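Local structure of DUF2235 domain-containing protein (Pseudomonas aeruginosa, 4O5P) at residues A[120-125]-A[522-527]; A[510-515]-A[548-553]. The protein is a phospholipase effector, Tle1, of the type VI secretion system, probably hydrolysing membrane phospholipids with an alpha/beta-hydrolase catalytic domain. One frame throughout, in Å; residues are numbered along the deposited sequence.

Interaction 1 (A[120-125]-A[522-527]); sequences GTVFPD and REYAAA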
loop_
_atom_site.group_PDB
_atom_site.type_symbol
_atom_site.label_atom_id
_atom_site.label_comp_id
_atom_site.label_asym_id
_atom_site.label_seq_id
_atom_site.Cartn_x
_atom_site.Cartn_y
_atom_site.Cartn_z
ATOM N N GLY A 120 -4.418 4.865 -7.905
ATOM C CA GLY A 120 -4.662 4.182 -9.164
ATOM C C GLY A 120 -6.139 4.096 -9.491
ATOM O O GLY A 120 -6.531 3.600 -10.557
ATOM N N THR A 121 -6.963 4.552 -8.553
ATOM C CA THR A 121 -8.394 4.625 -8.770
ATOM C C THR A 121 -8.863 6.065 -8.671
ATOM O O THR A 121 -8.210 6.908 -8.039
ATOM C CB THR A 121 -9.179 3.746 -7.782
ATOM O OG1 THR A 121 -9.197 4.367 -6.493
ATOM C CG2 THR A 121 -8.549 2.361 -7.681
ATOM N N VAL A 122 -9.989 6.351 -9.314
ATOM C CA VAL A 122 -10.524 7.704 -9.364
ATOM C C VAL A 122 -10.908 8.250 -7.966
ATOM O O VAL A 122 -11.500 7.533 -7.136
ATOM C CB VAL A 122 -11.718 7.754 -10.342
ATOM C CG1 VAL A 122 -12.528 8.999 -10.149
ATOM C CG2 VAL A 122 -11.220 7.643 -11.795
ATOM N N PHE A 123 -10.543 9.509 -7.715
ATOM C CA PHE A 123 -10.848 10.191 -6.465
ATOM C C PHE A 123 -11.207 11.640 -6.789
ATOM O O PHE A 123 -10.315 12.489 -6.915
ATOM C CB PHE A 123 -9.636 10.170 -5.528
ATOM C CG PHE A 123 -9.971 10.469 -4.080
ATOM C CD1 PHE A 123 -11.287 10.690 -3.681
ATOM C CD2 PHE A 123 -8.964 10.546 -3.123
ATOM C CE1 PHE A 123 -11.592 10.966 -2.354
ATOM C CE2 PHE A 123 -9.265 10.822 -1.793
ATOM C CZ PHE A 123 -10.583 11.041 -1.415
ATOM N N PRO A 124 -12.508 11.918 -6.940
ATOM C CA PRO A 124 -12.984 13.249 -7.360
ATOM C C PRO A 124 -12.554 14.343 -6.389
ATOM O O PRO A 124 -12.215 15.431 -6.840
ATOM C CB PRO A 124 -14.507 13.096 -7.350
ATOM C CG PRO A 124 -14.741 11.614 -7.559
ATOM C CD PRO A 124 -13.607 10.938 -6.828
ATOM N N ASP A 125 -12.530 14.034 -5.093
ATOM C CA ASP A 125 -12.205 15.010 -4.052
ATOM C C ASP A 125 -10.812 15.628 -4.193
ATOM O O ASP A 125 -10.555 16.723 -3.676
ATOM C CB ASP A 125 -12.346 14.387 -2.651
ATOM C CG ASP A 125 -13.770 13.966 -2.332
ATOM O OD1 ASP A 125 -14.503 13.575 -3.272
ATOM O OD2 ASP A 125 -14.155 14.014 -1.137
ATOM N N ARG A 522 -12.641 8.365 -20.895
ATOM C CA ARG A 522 -12.262 9.658 -21.462
ATOM C C ARG A 522 -13.416 10.670 -21.384
ATOM O O ARG A 522 -13.194 11.865 -21.132
ATOM C CB ARG A 522 -11.765 9.493 -22.902
ATOM C CG ARG A 522 -10.421 8.779 -23.029
ATOM C CD ARG A 522 -10.163 8.343 -24.471
ATOM N NE ARG A 522 -8.937 7.555 -24.593
ATOM C CZ ARG A 522 -7.814 7.991 -25.158
ATOM N NH1 ARG A 522 -7.753 9.213 -25.676
ATOM N NH2 ARG A 522 -6.750 7.197 -25.214
ATOM N N GLU A 523 -14.646 10.188 -21.581
ATOM C CA GLU A 523 -15.828 11.037 -21.420
ATOM C C GLU A 523 -15.890 11.583 -20.003
ATOM O O GLU A 523 -16.080 12.787 -19.795
ATOM C CB GLU A 523 -17.113 10.250 -21.695
ATOM C CG GLU A 523 -17.465 10.053 -23.170
ATOM C CD GLU A 523 -18.622 9.074 -23.365
ATOM O OE1 GLU A 523 -19.396 8.853 -22.404
ATOM O OE2 GLU A 523 -18.752 8.524 -24.479
ATOM N N TYR A 524 -15.745 10.685 -19.031
ATOM C CA TYR A 524 -15.793 11.081 -17.626
ATOM C C TYR A 524 -14.741 12.126 -17.292
ATOM O O TYR A 524 -15.033 13.138 -16.647
ATOM C CB TYR A 524 -15.593 9.865 -16.722
ATOM C CG TYR A 524 -15.556 10.218 -15.251
ATOM C CD1 TYR A 524 -16.720 10.538 -14.576
ATOM C CD2 TYR A 524 -14.359 10.219 -14.539
ATOM C CE1 TYR A 524 -16.704 10.858 -13.244
ATOM C CE2 TYR A 524 -14.332 10.542 -13.198
ATOM C CZ TYR A 524 -15.515 10.858 -12.558
ATOM O OH TYR A 524 -15.520 11.185 -11.228
ATOM N N ALA A 525 -13.511 11.872 -17.727
ATOM C CA ALA A 525 -12.391 12.735 -17.369
ATOM C C ALA A 525 -12.527 14.118 -18.012
ATOM O O ALA A 525 -12.410 15.142 -17.330
ATOM C CB ALA A 525 -11.072 12.081 -17.753
ATOM N N ALA A 526 -12.782 14.142 -19.322
ATOM C CA ALA A 526 -12.971 15.403 -20.033
ATOM C C ALA A 526 -14.153 16.202 -19.470
ATOM O O ALA A 526 -14.092 17.436 -19.367
ATOM C CB ALA A 526 -13.142 15.149 -21.526
ATOM N N ALA A 527 -15.227 15.509 -19.095
ATOM C CA ALA A 527 -16.358 16.191 -18.479
ATOM C C ALA A 527 -15.946 16.827 -17.154
ATOM O O ALA A 527 -15.875 18.056 -17.045
ATOM C CB ALA A 527 -17.510 15.235 -18.271
#

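Interaction 2 (A[510-515]-A[548-553]); sequences QKAWEA and VALIGG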
loop_
_atom_site.group_PDB
_atom_site.type_symbol
_atom_site.label_atom_id
_atom_site.label_comp_id
_atom_site.label_asym_id
_atom_site.label_seq_id
_atom_site.Cartn_x
_atom_site.Cartn_y
_atom_site.Cartn_z
ATOM N N GLN A 510 -13.499 -9.299 -24.311
ATOM C CA GLN A 510 -12.346 -8.630 -23.726
ATOM C C GLN A 510 -12.067 -7.302 -24.437
ATOM O O GLN A 510 -12.018 -6.231 -23.802
ATOM C CB GLN A 510 -11.155 -9.572 -23.831
ATOM C CG GLN A 510 -9.872 -9.099 -23.183
ATOM C CD GLN A 510 -8.855 -10.220 -23.076
ATOM O OE1 GLN A 510 -9.216 -11.400 -23.019
ATOM N NE2 GLN A 510 -7.576 -9.860 -23.059
ATOM N N LYS A 511 -11.906 -7.379 -25.758
ATOM C CA LYS A 511 -11.689 -6.192 -26.584
ATOM C C LYS A 511 -12.853 -5.218 -26.470
ATOM O O LYS A 511 -12.652 -4.002 -26.361
ATOM C CB LYS A 511 -11.500 -6.599 -28.049
ATOM C CG LYS A 511 -10.058 -6.702 -28.497
ATOM C CD LYS A 511 -9.351 -7.904 -27.895
ATOM C CE LYS A 511 -8.063 -8.208 -28.662
ATOM N NZ LYS A 511 -7.474 -9.541 -28.315
ATOM N N ALA A 512 -14.071 -5.757 -26.482
ATOM C CA ALA A 512 -15.275 -4.941 -26.351
ATOM C C ALA A 512 -15.286 -4.131 -25.050
ATOM O O ALA A 512 -15.242 -2.900 -25.078
ATOM C CB ALA A 512 -16.520 -5.814 -26.447
ATOM N N TRP A 513 -15.358 -4.831 -23.919
ATOM C CA TRP A 513 -15.299 -4.192 -22.604
ATOM C C TRP A 513 -14.180 -3.163 -22.531
ATOM O O TRP A 513 -14.394 -2.047 -22.051
ATOM C CB TRP A 513 -15.103 -5.230 -21.485
ATOM C CG TRP A 513 -16.355 -5.952 -21.051
ATOM C CD1 TRP A 513 -16.639 -7.282 -21.225
ATOM C CD2 TRP A 513 -17.477 -5.392 -20.359
ATOM N NE1 TRP A 513 -17.870 -7.575 -20.688
ATOM C CE2 TRP A 513 -18.404 -6.432 -20.151
ATOM C CE3 TRP A 513 -17.792 -4.110 -19.896
ATOM C CZ2 TRP A 513 -19.617 -6.226 -19.500
ATOM C CZ3 TRP A 513 -19.001 -3.909 -19.262
ATOM C CH2 TRP A 513 -19.901 -4.959 -19.075
ATOM N N GLU A 514 -12.991 -3.524 -23.005
ATOM C CA GLU A 514 -11.889 -2.559 -22.979
ATOM C C GLU A 514 -12.175 -1.266 -23.770
ATOM O O GLU A 514 -12.021 -0.163 -23.234
ATOM C CB GLU A 514 -10.570 -3.201 -23.412
ATOM C CG GLU A 514 -9.429 -2.208 -23.638
ATOM C CD GLU A 514 -9.157 -1.284 -22.455
ATOM O OE1 GLU A 514 -9.441 -1.651 -21.293
ATOM O OE2 GLU A 514 -8.645 -0.170 -22.688
ATOM N N ALA A 515 -12.614 -1.390 -25.021
ATOM C CA ALA A 515 -12.850 -0.193 -25.827
ATOM C C ALA A 515 -14.003 0.670 -25.281
ATOM O O ALA A 515 -13.930 1.921 -25.309
ATOM C CB ALA A 515 -13.059 -0.563 -27.296
ATOM N N VAL A 548 -21.263 -2.813 -27.486
ATOM C CA VAL A 548 -22.451 -2.835 -26.646
ATOM C C VAL A 548 -23.283 -4.069 -26.959
ATOM O O VAL A 548 -24.004 -4.572 -26.102
ATOM C CB VAL A 548 -23.282 -1.552 -26.844
ATOM C CG1 VAL A 548 -24.580 -1.602 -26.052
ATOM C CG2 VAL A 548 -22.467 -0.346 -26.436
ATOM N N ALA A 549 -23.168 -4.570 -28.187
ATOM C CA ALA A 549 -23.869 -5.792 -28.554
ATOM C C ALA A 549 -23.133 -7.032 -28.046
ATOM O O ALA A 549 -23.762 -8.005 -27.627
ATOM C CB ALA A 549 -24.080 -5.858 -30.069
ATOM N N LEU A 550 -21.804 -6.991 -28.084
ATOM C CA LEU A 550 -20.982 -8.104 -27.620
ATOM C C LEU A 550 -21.169 -8.394 -26.121
ATOM O O LEU A 550 -20.916 -9.503 -25.665
ATOM C CB LEU A 550 -19.509 -7.887 -27.984
ATOM C CG LEU A 550 -19.207 -7.955 -29.489
ATOM C CD1 LEU A 550 -17.877 -7.300 -29.849
ATOM C CD2 LEU A 550 -19.260 -9.398 -29.997
ATOM N N ILE A 551 -21.607 -7.402 -25.356
ATOM C CA ILE A 551 -22.273 -7.711 -24.096
ATOM C C ILE A 551 -23.767 -7.615 -24.350
ATOM O O ILE A 551 -24.188 -6.928 -25.267
ATOM C CB ILE A 551 -21.941 -6.744 -22.968
ATOM C CG1 ILE A 551 -20.887 -5.700 -23.391
ATOM C CG2 ILE A 551 -21.583 -7.548 -21.724
ATOM C CD1 ILE A 551 -19.455 -6.206 -23.382
ATOM N N GLY A 552 -24.583 -8.264 -23.535
ATOM C CA GLY A 552 -26.008 -8.301 -23.812
ATOM C C GLY A 552 -26.764 -6.987 -23.735
ATOM O O GLY A 552 -27.824 -6.920 -23.109
ATOM N N GLY A 553 -26.233 -5.943 -24.370
ATOM C CA GLY A 553 -26.970 -4.697 -24.508
ATOM C C GLY A 553 -26.672 -3.588 -23.509
ATOM O O GLY A 553 -25.818 -3.729 -22.633
#

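Interaction 1 (A[120-125]-A[522-527])
Tyr524 reaches from its helix to the loop 120-125 and brings its hydroxyl end up to Val122 and Pro124, which both approach it from the loop. Val122 CG1 lies 3.9 Å from Tyr524 CE2 and equally far from the hydroxyl oxygen, Tyr524 OH, approaching the ring obliquely. Pro124 presents its CG methylene to the same oxygen, with Pro124 CG 3.8 Å from Tyr524 OH, and the proline and tyrosine side chains cross at about a right angle. The contact is therefore one of van der Waals packing around the distal end of a single phenol, and it buries just 99 Å² in all.

Two torsions bring these groups together. With CG of Tyr524 anti to the backbone N (chi1 177°), the phenol spans most of the gap between the backbones, whose closest CA atoms, those of Val122 and Ala525, are 9.6 Å apart. In Val122, chi1 of 164° puts CG1 anti to its own backbone N, on the side that meets the tyrosine. The loop itself is held from behind: Phe123 points away from the helix and packs edge-to-face with Trp148, while Asp125 OD2 is hydrogen-bonded to Trp148 NE1. Val122 also shares a backbone hydrogen bond with Glu563.

Pro124 and Asp125 begin a 3-10 segment within the loop that joins strand 111-116, a strand of the mixed central sheet, to helix 139-162. Across from this connection runs the C-terminal part of helix 507-528, so the contact joins a sheet-to-helix loop to a helix from much later in the chain.

Interaction 2 (A[510-515]-A[548-553])
Ile551 lies over one face of the Trp513 indole, its CD1 methyl 3.4 Å from the centroid of the five-membered ring and only 13° off the ring normal. This is a CH-pi contact. The other branch of the isoleucine is tighter still, Ile551 CG2 coming within 3.2 Å of Trp513 CZ2, a close approach for two carbons. The two side chains cross at a slant: CD1 sits mainly over the five-membered ring and CG2 comes closest to the six-membered one, both near the shared CE2. Ile551 has an almost eclipsed first torsion (chi1 -4°), an unfavourable conformation that, with the short carbon-carbon approach, suggests local strain or imprecise placement of this side chain.

Beside this pair the backbones come closer. Ala512 CB packs against Leu550 CB at 3.9 Å and also touches the leucine CD1 methyl. The small alanine allows the CA atoms of Ala512 and Leu550 to approach to 6.6 Å. Gln509 NE2 donates a hydrogen bond to Leu550 O, and Phe566 meets the Trp513 indole with its plane inclined by about 15°.

Leu550 ends helix 538-550, and Ile551 is the first residue to leave helical geometry. Helices 507-528 and 538-550 are consecutive in the chain, and their local segments run in roughly opposite directions. The start of the first thus packs against the end of the second and its exit residue, consistent with a helical hairpin in the Tle1-like C-terminal region.

In the fold
Helix 507-528 is common to both contacts: interaction 2 uses its earlier turns, at 510-515, and interaction 1 its later ones, at 522-527. Their centres are 21 Å apart and their nearest atoms about 7 Å, so they do not touch. One end of the helix thus packs against the end of helix 538-550 and the residue that follows it, close in sequence, while the other meets a loop 397 residues earlier that follows a strand of the central sheet. Interaction 1 therefore ties distant parts of the chain together, whereas interaction 2 is local. Neither contact includes Ser237, His379 or Asp281, which have the geometry of a Ser-His-Asp triad and probably form the active site.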